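Local coordinates for protein endoglucanase (Thermotoga maritima, PDB 2FVG) that is named an endoglucanase but belongs to the M42 peptidase family and probably acts as an aminopeptidase using two divalent metal ions per subunit, at residues S152-I155 and R160-G163; I300-R305 and S312-N317; D38-L43 and S204-E209. All coordinates share one frame; numbering follows the deposited sequence.

Contact 1: residues S152-I155 and R160-G163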
ATOM      1  N   SER A 152       0.047   7.026  14.014  1.00 34.95           N
ATOM      2  CA  SER A 152       0.841   8.059  13.404  1.00 39.21           C
ATOM      3  C   SER A 152      -0.035   9.154  12.844  1.00 39.96           C
ATOM      4  O   SER A 152      -1.190   8.929  12.488  1.00 44.09           O
ATOM      5  CB  SER A 152       1.739   7.494  12.306  1.00 40.62           C
ATOM      6  OG  SER A 152       2.652   8.491  11.889  1.00 50.11           O
ATOM      7  N   ASP A 153       0.543  10.342  12.796  1.00 36.77           N
ATOM      8  CA  ASP A 153      -0.094  11.517  12.284  1.00 37.66           C
ATOM      9  C   ASP A 153       0.318  11.602  10.819  1.00 36.29           C
ATOM     10  O   ASP A 153       1.158  10.842  10.355  1.00 39.17           O
ATOM     11  CB  ASP A 153       0.442  12.709  13.085  1.00 40.12           C
ATOM     12  CG  ASP A 153      -0.414  13.955  12.952  1.00 47.88           C
ATOM     13  OD1 ASP A 153      -1.340  13.993  12.100  1.00 53.68           O
ATOM     14  OD2 ASP A 153      -0.148  14.908  13.717  1.00 58.52           O
ATOM     15  N   TYR A 154      -0.309  12.483  10.067  1.00 36.40           N
ATOM     16  CA  TYR A 154       0.052  12.696   8.683  1.00 34.54           C
ATOM     17  C   TYR A 154       0.289  14.184   8.523  1.00 34.51           C
ATOM     18  O   TYR A 154      -0.624  14.974   8.696  1.00 34.15           O
ATOM     19  CB  TYR A 154      -1.066  12.236   7.749  1.00 32.75           C
ATOM     20  CG  TYR A 154      -0.858  12.610   6.292  1.00 33.44           C
ATOM     21  CD1 TYR A 154      -1.317  13.827   5.792  1.00 31.27           C
ATOM     22  CD2 TYR A 154      -0.222  11.740   5.415  1.00 28.68           C
ATOM     23  CE1 TYR A 154      -1.138  14.168   4.465  1.00 32.84           C
ATOM     24  CE2 TYR A 154      -0.045  12.058   4.095  1.00 29.66           C
ATOM     25  CZ  TYR A 154      -0.497  13.276   3.619  1.00 33.31           C
ATOM     26  OH  TYR A 154      -0.321  13.589   2.294  1.00 34.63           O
ATOM     27  N   ILE A 155       1.513  14.571   8.209  1.00 34.80           N
ATOM     28  CA  ILE A 155       1.819  15.983   8.001  1.00 38.51           C
ATOM     29  C   ILE A 155       2.323  16.200   6.592  1.00 36.98           C
ATOM     30  O   ILE A 155       3.099  15.423   6.070  1.00 36.68           O
ATOM     31  CB  ILE A 155       2.777  16.571   9.071  1.00 37.92           C
ATOM     32  CG1 ILE A 155       4.060  15.736   9.179  1.00 44.39           C
ATOM     33  CG2 ILE A 155       2.067  16.630  10.425  1.00 42.86           C
ATOM     34  CD1 ILE A 155       5.192  16.372  10.013  1.00 43.81           C
ATOM     35  N   ARG A 160       6.232  17.689   0.620  1.00 26.95           N
ATOM     36  CA  ARG A 160       6.643  16.411   1.191  1.00 27.98           C
ATOM     37  C   ARG A 160       5.589  16.043   2.204  1.00 29.74           C
ATOM     38  O   ARG A 160       5.028  16.932   2.839  1.00 31.42           O
ATOM     39  CB  ARG A 160       8.016  16.528   1.871  1.00 26.53           C
ATOM     40  CG  ARG A 160       9.169  16.832   0.928  1.00 23.38           C
ATOM     41  CD  ARG A 160       9.679  15.585   0.215  1.00 22.36           C
ATOM     42  NE  ARG A 160      10.471  15.902  -0.980  1.00 20.47           N
ATOM     43  CZ  ARG A 160      11.796  15.992  -1.056  1.00 25.00           C
ATOM     44  NH1 ARG A 160      12.569  15.793   0.012  1.00 28.72           N
ATOM     45  NH2 ARG A 160      12.353  16.290  -2.231  1.00 27.09           N
ATOM     46  N   ALA A 161       5.308  14.748   2.344  1.00 29.21           N
ATOM     47  CA  ALA A 161       4.334  14.281   3.309  1.00 28.42           C
ATOM     48  C   ALA A 161       4.961  13.180   4.143  1.00 28.29           C
ATOM     49  O   ALA A 161       5.739  12.383   3.640  1.00 31.10           O
ATOM     50  CB  ALA A 161       3.096  13.788   2.609  1.00 27.26           C
ATOM     51  N   VAL A 162       4.621  13.147   5.423  1.00 28.90           N
ATOM     52  CA  VAL A 162       5.173  12.161   6.371  1.00 28.63           C
ATOM     53  C   VAL A 162       3.997  11.460   7.042  1.00 28.19           C
ATOM     54  O   VAL A 162       3.002  12.108   7.421  1.00 29.16           O
ATOM     55  CB  VAL A 162       6.031  12.838   7.480  1.00 27.90           C
ATOM     56  CG1 VAL A 162       6.693  11.771   8.415  1.00 30.31           C
ATOM     57  CG2 VAL A 162       7.095  13.733   6.865  1.00 30.79           C
ATOM     58  N   GLY A 163       4.093  10.142   7.153  1.00 27.68           N
ATOM     59  CA  GLY A 163       3.051   9.344   7.786  1.00 26.98           C
ATOM     60  C   GLY A 163       3.406   7.886   7.669  1.00 26.51           C
ATOM     61  O   GLY A 163       4.462   7.543   7.165  1.00 24.66           O
TER

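Contact 2: residues I300-R305 and S312-N317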
ATOM      1  N   ILE A 300       5.148   0.028 -11.209  1.00 24.55           N
ATOM      2  CA  ILE A 300       5.428   1.447 -11.068  1.00 25.76           C
ATOM      3  C   ILE A 300       5.387   1.802  -9.574  1.00 27.49           C
ATOM      4  O   ILE A 300       4.440   1.445  -8.859  1.00 28.85           O
ATOM      5  CB  ILE A 300       4.416   2.259 -11.866  1.00 28.08           C
ATOM      6  CG1 ILE A 300       4.581   1.930 -13.354  1.00 26.99           C
ATOM      7  CG2 ILE A 300       4.648   3.746 -11.688  1.00 30.28           C
ATOM      8  CD1 ILE A 300       3.458   2.437 -14.215  1.00 21.09           C
ATOM      9  N   SER A 301       6.419   2.482  -9.094  1.00 25.97           N
ATOM     10  CA  SER A 301       6.481   2.808  -7.684  1.00 27.43           C
ATOM     11  C   SER A 301       6.693   4.284  -7.384  1.00 28.42           C
ATOM     12  O   SER A 301       7.476   4.972  -8.054  1.00 31.69           O
ATOM     13  CB  SER A 301       7.633   2.033  -7.032  1.00 27.85           C
ATOM     14  OG  SER A 301       7.510   0.651  -7.244  1.00 29.12           O
ATOM     15  N   THR A 302       5.984   4.758  -6.373  1.00 26.53           N
ATOM     16  CA  THR A 302       6.203   6.080  -5.826  1.00 26.55           C
ATOM     17  C   THR A 302       7.381   5.917  -4.836  1.00 24.12           C
ATOM     18  O   THR A 302       7.357   5.035  -3.976  1.00 24.00           O
ATOM     19  CB  THR A 302       4.946   6.597  -5.087  1.00 25.28           C
ATOM     20  OG1 THR A 302       3.867   6.657  -6.018  1.00 35.47           O
ATOM     21  CG2 THR A 302       5.170   8.033  -4.519  1.00 19.98           C
ATOM     22  N   PRO A 303       8.437   6.735  -4.977  1.00 24.48           N
ATOM     23  CA  PRO A 303       9.553   6.656  -4.015  1.00 23.04           C
ATOM     24  C   PRO A 303       9.116   7.122  -2.621  1.00 23.79           C
ATOM     25  O   PRO A 303       8.261   7.991  -2.502  1.00 26.55           O
ATOM     26  CB  PRO A 303      10.578   7.667  -4.572  1.00 22.56           C
ATOM     27  CG  PRO A 303      10.173   7.911  -5.985  1.00 24.42           C
ATOM     28  CD  PRO A 303       8.671   7.751  -6.016  1.00 20.66           C
ATOM     29  N   ALA A 304       9.694   6.526  -1.584  1.00 24.32           N
ATOM     30  CA  ALA A 304       9.454   6.934  -0.206  1.00 22.82           C
ATOM     31  C   ALA A 304      10.806   6.804   0.482  1.00 24.17           C
ATOM     32  O   ALA A 304      11.652   6.056   0.021  1.00 22.46           O
ATOM     33  CB  ALA A 304       8.430   6.005   0.463  1.00 23.02           C
ATOM     34  N   ARG A 305      11.017   7.528   1.576  1.00 23.83           N
ATOM     35  CA  ARG A 305      12.247   7.401   2.344  1.00 24.13           C
ATOM     36  C   ARG A 305      11.896   7.326   3.819  1.00 23.71           C
ATOM     37  O   ARG A 305      11.143   8.162   4.305  1.00 23.50           O
ATOM     38  CB  ARG A 305      13.170   8.604   2.076  1.00 21.06           C
ATOM     39  CG  ARG A 305      14.463   8.584   2.866  1.00 22.34           C
ATOM     40  CD  ARG A 305      15.536   9.512   2.275  1.00 27.19           C
ATOM     41  NE  ARG A 305      16.818   9.339   2.976  1.00 37.10           N
ATOM     42  CZ  ARG A 305      17.484  10.287   3.648  1.00 41.24           C
ATOM     43  NH1 ARG A 305      17.059  11.553   3.689  1.00 35.93           N
ATOM     44  NH2 ARG A 305      18.623   9.974   4.240  1.00 41.69           N
ATOM     45  N   SER A 312       7.458   7.287   6.960  1.00 21.16           N
ATOM     46  CA  SER A 312       8.298   7.532   5.809  1.00 20.38           C
ATOM     47  C   SER A 312       7.815   8.805   5.137  1.00 21.39           C
ATOM     48  O   SER A 312       6.818   9.392   5.561  1.00 21.16           O
ATOM     49  CB  SER A 312       8.341   6.346   4.848  1.00 19.57           C
ATOM     50  OG  SER A 312       7.095   6.143   4.249  1.00 19.05           O
ATOM     51  N   ILE A 313       8.514   9.213   4.079  1.00 20.25           N
ATOM     52  CA  ILE A 313       8.257  10.470   3.400  1.00 20.58           C
ATOM     53  C   ILE A 313       8.021  10.250   1.931  1.00 21.50           C
ATOM     54  O   ILE A 313       8.748   9.487   1.308  1.00 20.35           O
ATOM     55  CB  ILE A 313       9.526  11.364   3.513  1.00 23.03           C
ATOM     56  CG1 ILE A 313      10.072  11.384   4.961  1.00 24.30           C
ATOM     57  CG2 ILE A 313       9.289  12.784   2.988  1.00 18.34           C
ATOM     58  CD1 ILE A 313      11.514  11.810   5.061  1.00 16.67           C
ATOM     59  N   ILE A 314       6.997  10.893   1.369  1.00 22.46           N
ATOM     60  CA  ILE A 314       6.836  10.878  -0.081  1.00 22.02           C
ATOM     61  C   ILE A 314       6.871  12.317  -0.597  1.00 22.58           C
ATOM     62  O   ILE A 314       6.579  13.262   0.142  1.00 18.08           O
ATOM     63  CB  ILE A 314       5.551  10.169  -0.572  1.00 22.92           C
ATOM     64  CG1 ILE A 314       4.296  10.937  -0.162  1.00 23.38           C
ATOM     65  CG2 ILE A 314       5.523   8.708  -0.118  1.00 21.04           C
ATOM     66  CD1 ILE A 314       3.078  10.557  -0.975  1.00 35.53           C
ATOM     67  N   ASP A 315       7.243  12.474  -1.859  1.00 21.55           N
ATOM     68  CA  ASP A 315       7.289  13.766  -2.488  1.00 22.70           C
ATOM     69  C   ASP A 315       5.989  13.831  -3.262  1.00 23.67           C
ATOM     70  O   ASP A 315       5.681  12.910  -4.024  1.00 23.25           O
ATOM     71  CB  ASP A 315       8.520  13.844  -3.408  1.00 23.34           C
ATOM     72  CG  ASP A 315       8.674  15.188  -4.056  1.00 21.99           C
ATOM     73  OD1 ASP A 315       7.974  15.443  -5.052  1.00 39.14           O
ATOM     74  OD2 ASP A 315       9.502  15.993  -3.586  1.00 25.72           O
ATOM     75  N   LEU A 316       5.207  14.888  -3.048  1.00 23.81           N
ATOM     76  CA  LEU A 316       3.918  15.034  -3.736  1.00 24.14           C
ATOM     77  C   LEU A 316       4.023  15.228  -5.261  1.00 26.35           C
ATOM     78  O   LEU A 316       3.088  14.895  -5.987  1.00 27.76           O
ATOM     79  CB  LEU A 316       3.026  16.086  -3.058  1.00 23.91           C
ATOM     80  CG  LEU A 316       2.624  15.749  -1.606  1.00 22.54           C
ATOM     81  CD1 LEU A 316       1.861  16.890  -0.981  1.00 32.82           C
ATOM     82  CD2 LEU A 316       1.804  14.459  -1.540  1.00 27.97           C
ATOM     83  N   ASN A 317       5.130  15.773  -5.751  1.00 24.55           N
ATOM     84  CA  ASN A 317       5.293  15.861  -7.199  1.00 25.71           C
ATOM     85  C   ASN A 317       5.446  14.460  -7.790  1.00 23.92           C
ATOM     86  O   ASN A 317       4.930  14.180  -8.869  1.00 24.38           O
ATOM     87  CB  ASN A 317       6.497  16.727  -7.591  1.00 27.82           C
ATOM     88  CG  ASN A 317       6.275  18.195  -7.319  1.00 35.30           C
ATOM     89  OD1 ASN A 317       5.210  18.741  -7.614  1.00 41.99           O
ATOM     90  ND2 ASN A 317       7.293  18.855  -6.776  1.00 40.50           N
TER
HETATM   91  O   HOH W   1       7.840  10.563  -3.611  1.00 34.68           O

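Contact 3: residues D38-L43 and S204-E209. With EDO (1,2-ethanediol), chain D.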
ATOM      1  N   ASP A  38     -14.348  -9.730  -3.534  1.00 34.69           N
ATOM      2  CA  ASP A  38     -14.259 -11.158  -3.857  1.00 34.32           C
ATOM      3  C   ASP A  38     -14.245 -11.959  -2.563  1.00 33.32           C
ATOM      4  O   ASP A  38     -14.319 -11.371  -1.488  1.00 33.45           O
ATOM      5  CB  ASP A  38     -13.065 -11.489  -4.764  1.00 35.83           C
ATOM      6  CG  ASP A  38     -11.720 -11.389  -4.057  1.00 38.38           C
ATOM      7  OD1 ASP A  38     -11.668 -11.154  -2.824  1.00 39.27           O
ATOM      8  OD2 ASP A  38     -10.698 -11.565  -4.755  1.00 42.74           O
ATOM      9  N   VAL A  39     -14.122 -13.279  -2.657  1.00 33.46           N
ATOM     10  CA  VAL A  39     -14.185 -14.154  -1.464  1.00 34.71           C
ATOM     11  C   VAL A  39     -13.027 -14.004  -0.449  1.00 35.57           C
ATOM     12  O   VAL A  39     -13.200 -14.300   0.731  1.00 36.02           O
ATOM     13  CB  VAL A  39     -14.431 -15.647  -1.861  1.00 34.47           C
ATOM     14  CG1 VAL A  39     -13.280 -16.194  -2.700  1.00 39.15           C
ATOM     15  CG2 VAL A  39     -14.689 -16.534  -0.629  1.00 36.92           C
ATOM     16  N   LEU A  40     -11.865 -13.529  -0.889  1.00 36.98           N
ATOM     17  CA  LEU A  40     -10.717 -13.351   0.024  1.00 35.60           C
ATOM     18  C   LEU A  40     -10.719 -11.973   0.690  1.00 35.95           C
ATOM     19  O   LEU A  40     -10.074 -11.759   1.725  1.00 36.31           O
ATOM     20  CB  LEU A  40      -9.408 -13.569  -0.731  1.00 37.36           C
ATOM     21  CG  LEU A  40      -9.352 -14.893  -1.485  1.00 33.22           C
ATOM     22  CD1 LEU A  40      -8.348 -14.835  -2.620  1.00 42.58           C
ATOM     23  CD2 LEU A  40      -9.088 -16.069  -0.523  1.00 42.71           C
ATOM     24  N   GLY A  41     -11.451 -11.034   0.096  1.00 33.56           N
ATOM     25  CA  GLY A  41     -11.555  -9.701   0.657  1.00 32.94           C
ATOM     26  C   GLY A  41     -11.029  -8.605  -0.232  1.00 32.21           C
ATOM     27  O   GLY A  41     -11.023  -7.432   0.171  1.00 32.81           O
ATOM     28  N   ASN A  42     -10.552  -8.979  -1.420  1.00 30.20           N
ATOM     29  CA  ASN A  42     -10.037  -8.011  -2.375  1.00 31.08           C
ATOM     30  C   ASN A  42     -11.183  -7.167  -2.860  1.00 31.18           C
ATOM     31  O   ASN A  42     -12.269  -7.694  -3.109  1.00 34.31           O
ATOM     32  CB  ASN A  42      -9.436  -8.694  -3.608  1.00 31.82           C
ATOM     33  CG  ASN A  42      -8.245  -9.559  -3.284  1.00 31.66           C
ATOM     34  OD1 ASN A  42      -7.310  -9.135  -2.604  1.00 34.98           O
ATOM     35  ND2 ASN A  42      -8.260 -10.783  -3.788  1.00 29.46           N
ATOM     36  N   LEU A  43     -10.932  -5.879  -3.035  1.00 30.62           N
ATOM     37  CA  LEU A  43     -11.953  -4.982  -3.547  1.00 31.17           C
ATOM     38  C   LEU A  43     -11.673  -4.846  -5.021  1.00 31.75           C
ATOM     39  O   LEU A  43     -10.585  -4.442  -5.395  1.00 30.27           O
ATOM     40  CB  LEU A  43     -11.878  -3.622  -2.856  1.00 30.56           C
ATOM     41  CG  LEU A  43     -12.915  -2.573  -3.277  1.00 32.88           C
ATOM     42  CD1 LEU A  43     -14.328  -3.051  -2.993  1.00 28.60           C
ATOM     43  CD2 LEU A  43     -12.629  -1.306  -2.515  1.00 33.80           C
ATOM     44  N   SER A 204      -3.622 -14.698  -5.257  1.00 60.02           N
ATOM     45  CA  SER A 204      -3.484 -13.952  -6.515  1.00 61.52           C
ATOM     46  C   SER A 204      -3.741 -14.853  -7.717  1.00 61.69           C
ATOM     47  O   SER A 204      -4.077 -14.373  -8.801  1.00 60.92           O
ATOM     48  CB  SER A 204      -2.107 -13.288  -6.630  1.00 62.33           C
ATOM     49  OG  SER A 204      -1.063 -14.247  -6.687  1.00 64.72           O
ATOM     50  N   ALA A 205      -3.550 -16.160  -7.520  1.00 61.97           N
ATOM     51  CA  ALA A 205      -3.872 -17.156  -8.537  1.00 61.49           C
ATOM     52  C   ALA A 205      -5.387 -17.063  -8.734  1.00 60.93           C
ATOM     53  O   ALA A 205      -5.913 -17.356  -9.809  1.00 60.73           O
ATOM     54  CB  ALA A 205      -3.476 -18.546  -8.067  1.00 60.76           C
ATOM     55  N   VAL A 206      -6.064 -16.626  -7.672  1.00 59.81           N
ATOM     56  CA  VAL A 206      -7.509 -16.433  -7.638  1.00 58.12           C
ATOM     57  C   VAL A 206      -7.935 -15.198  -8.449  1.00 55.15           C
ATOM     58  O   VAL A 206      -8.737 -15.321  -9.367  1.00 56.07           O
ATOM     59  CB  VAL A 206      -8.035 -16.381  -6.163  1.00 58.56           C
ATOM     60  CG1 VAL A 206      -9.493 -15.931  -6.090  1.00 60.37           C
ATOM     61  CG2 VAL A 206      -7.856 -17.739  -5.487  1.00 58.35           C
ATOM     62  N   VAL A 207      -7.386 -14.028  -8.133  1.00 51.91           N
ATOM     63  CA  VAL A 207      -7.754 -12.782  -8.822  1.00 48.97           C
ATOM     64  C   VAL A 207      -7.504 -12.864 -10.333  1.00 49.51           C
ATOM     65  O   VAL A 207      -8.325 -12.424 -11.136  1.00 47.70           O
ATOM     66  CB  VAL A 207      -7.071 -11.559  -8.175  1.00 48.58           C
ATOM     67  CG1 VAL A 207      -7.471 -10.257  -8.852  1.00 42.31           C
ATOM     68  CG2 VAL A 207      -7.451 -11.500  -6.715  1.00 49.58           C
ATOM     69  N   VAL A 208      -6.376 -13.452 -10.708  1.00 50.58           N
ATOM     70  CA  VAL A 208      -6.040 -13.642 -12.111  1.00 50.30           C
ATOM     71  C   VAL A 208      -6.923 -14.703 -12.761  1.00 49.02           C
ATOM     72  O   VAL A 208      -7.345 -14.534 -13.899  1.00 48.97           O
ATOM     73  CB  VAL A 208      -4.532 -13.918 -12.293  1.00 50.36           C
ATOM     74  CG1 VAL A 208      -4.256 -14.808 -13.503  1.00 56.60           C
ATOM     75  CG2 VAL A 208      -3.791 -12.605 -12.387  1.00 51.05           C
ATOM     76  N   GLU A 209      -7.219 -15.783 -12.038  1.00 47.45           N
ATOM     77  CA  GLU A 209      -8.092 -16.819 -12.575  1.00 46.08           C
ATOM     78  C   GLU A 209      -9.512 -16.297 -12.759  1.00 45.37           C
ATOM     79  O   GLU A 209     -10.176 -16.667 -13.720  1.00 46.76           O
ATOM     80  CB  GLU A 209      -8.094 -18.084 -11.703  1.00 47.28           C
TER
HETATM   81  C1  EDO D 342      -4.632 -11.271  -4.316  1.00 76.42           C
HETATM   82  O1  EDO D 342      -4.684 -11.358  -2.884  1.00 70.54           O
HETATM   83  C2  EDO D 342      -3.416 -10.456  -4.757  1.00 78.89           C
HETATM   84  O2  EDO D 342      -3.481 -10.190  -6.166  1.00 80.57           O

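Contact 1: residues S152-I155 and R160-G163
Ile155 and Val162 pair across a tight antiparallel beta hairpin, in which the chain comes out of the loop after strand 147-150 and returns as strand 160-163. Backbone bonds hold the pair: Ile155 N donates to Val162 O at 3.0 Å, and Val162 N returns the bond to Ile155 O at 2.8 Å. CA-H...O contacts add to these, with Val162 O also met by CA of Tyr154, and Asp153 O lying 3.5 Å from CA of Gly163.

Apolar packing occupies both faces. On one, the beta-branched side chains of Ile155 and Val162, well suited to extended backbone, lie side by side with Ile155 CG1 3.9 Å from Val162 CB. On the other, Tyr154 packs against helix 4-9, touching Leu4 and Met9, while Gly163, having no CB, lets the ring lie close to its backbone. Polar ends are satisfied outside the paired residues: Ser152 OG by Asn311, and the Tyr154 hydroxyl by Glu156 in the hairpin itself. With CG of Tyr154 anti to the backbone N (chi1 171°), the phenol reaches diagonally across to the small methyl of Ala161, whose CB is 3.8 Å from Tyr154 CZ and 3.4 Å from Tyr154 OH.

Contact 2: residues I300-R305 and S312-N317
Ile314 holds CG1 between its backbone N and carbonyl carbon (chi1 67°), which leaves CG2 anti to the carbonyl carbon and lays that methyl against the methyl of Ala304, CG2 to CB 4.0 Å, and near Pro303 O. Ile313 instead places CG1 beside its own N (chi1 -47°), a torsion that carries Ile313 CG1 alongside Arg305 O, at 3.5 Å. The small methyl of Ala304 touches both Ser312 and Ile314, and a small residue suits this buried place, where Thr221 and Thr223 of strand 215-224 also pack on it.

Arg305 and Ile313 form a hydrogen-bonded pair of this antiparallel hairpin. Arg305 N meets a lone pair of Ile313 O in the carbonyl plane at 3.0 Å, whereas Ile313 N reaches Arg305 O at 2.8 Å from a position tilted 32° from the carbonyl plane of Arg305 itself. Ala304 CA adds a CA-H...O contact to Ile313 O. Farther along, Pro303 has no N-H to offer, and a water takes the place of direct pairing: it can donate to Pro303 O at 2.8 Å and accepts from Asp315 N at 2.7 Å.

Asp315 ends the strand and serves as N-cap of helix 316-332: its OD1 accepts a weak bond from Asn317 N at 2.9 Å. Its OD2 forms a salt bridge with Arg160 NE, while the extended Arg305 leads away to Glu231.

Strand 312-315 lies between strands 297-306 and 160-163 in the large mixed sheet. Phe166 of helix 166-180 packs on Ser312 and Ile314, and the hydroxyls of Thr302 and Thr322, the latter on helix 316-332, are hydrogen-bonded to each other. Strand 297-306 also pairs with the parallel strand 215-224 and, antiparallel, with the short strand 244-245.

Contact 3: residues D38-L43 and S204-E209
Val206 and Val207, in the first turn of helix 205-211, face the loop 38-43, and no hydrogen bond joins the two segments. Just ahead of them, Ser204 meets a bound 1,2-ethanediol, probably from the crystallisation liquor, with Ser204 CB 3.4 Å from EDO O2; Tyr293 OH is hydrogen-bonded to the same molecule.

Val206 follows, its CG1 anti to the backbone N (chi1 170°) and directed out from the helix to meet Leu40 tip to tip, Val206 CG1 to Leu40 CD1 3.8 Å. Two branched apolar residues suit this exposed margin, where they shelter each other. Leu40 also comes within about 4 Å of the side chain of Glu197, the predicted proton acceptor.

Val207 is buried and turns CG2 to the polar heart of the loop. This methyl is only 3.1 Å from Asn42 ND2, a tight approach, and 3.8 Å from Asp38 OD2; the aspartate crosses the valine at about a right angle. The same ND2 donates to the syn lone pair of Asp38 OD2 at 2.7 Å, close to the amide plane, while Asn42 OD1 accepts from Val195 N. The amide is thus fixed at both ends.

Asp38 OD1 accepts from Gly41 N at 2.9 Å, nearly head-on, and from Asn42 N at 2.8 Å, above the carboxylate plane. At the phi of 118° found for Gly41, a CB would press on the carbonyl O of Leu40, which is why glycine fits here. Asp38 OD1 thereby forms an Asx motif, and the loop, fastened further by Asp38 N bonding to Asn42 O, closes the hairpin of strands 34-37 and 43-47, near the predicted proton acceptor Glu197 by way of Leu40.

Contacts 1 and 2 are neighbours in the same sheet and touch directly: strands 160-163 and 312-315 lie side by side, joined by a salt bridge, and Ala161 N probably bonds to Ile314 O. Both are antiparallel backbone pairings, that of contact 1 at the start of a hairpin strand, but contact 2 is buried whereas contact 1 mixes buried and exposed residues. Contact 3 lies on the opposite side of the chain's centre, its centre about 31 Å from that of contact 1 and 27 Å from that of contact 2. It joins a loop to a helix distant in sequence by side-chain packing alone, and no hydrogen bond crosses between its two segments.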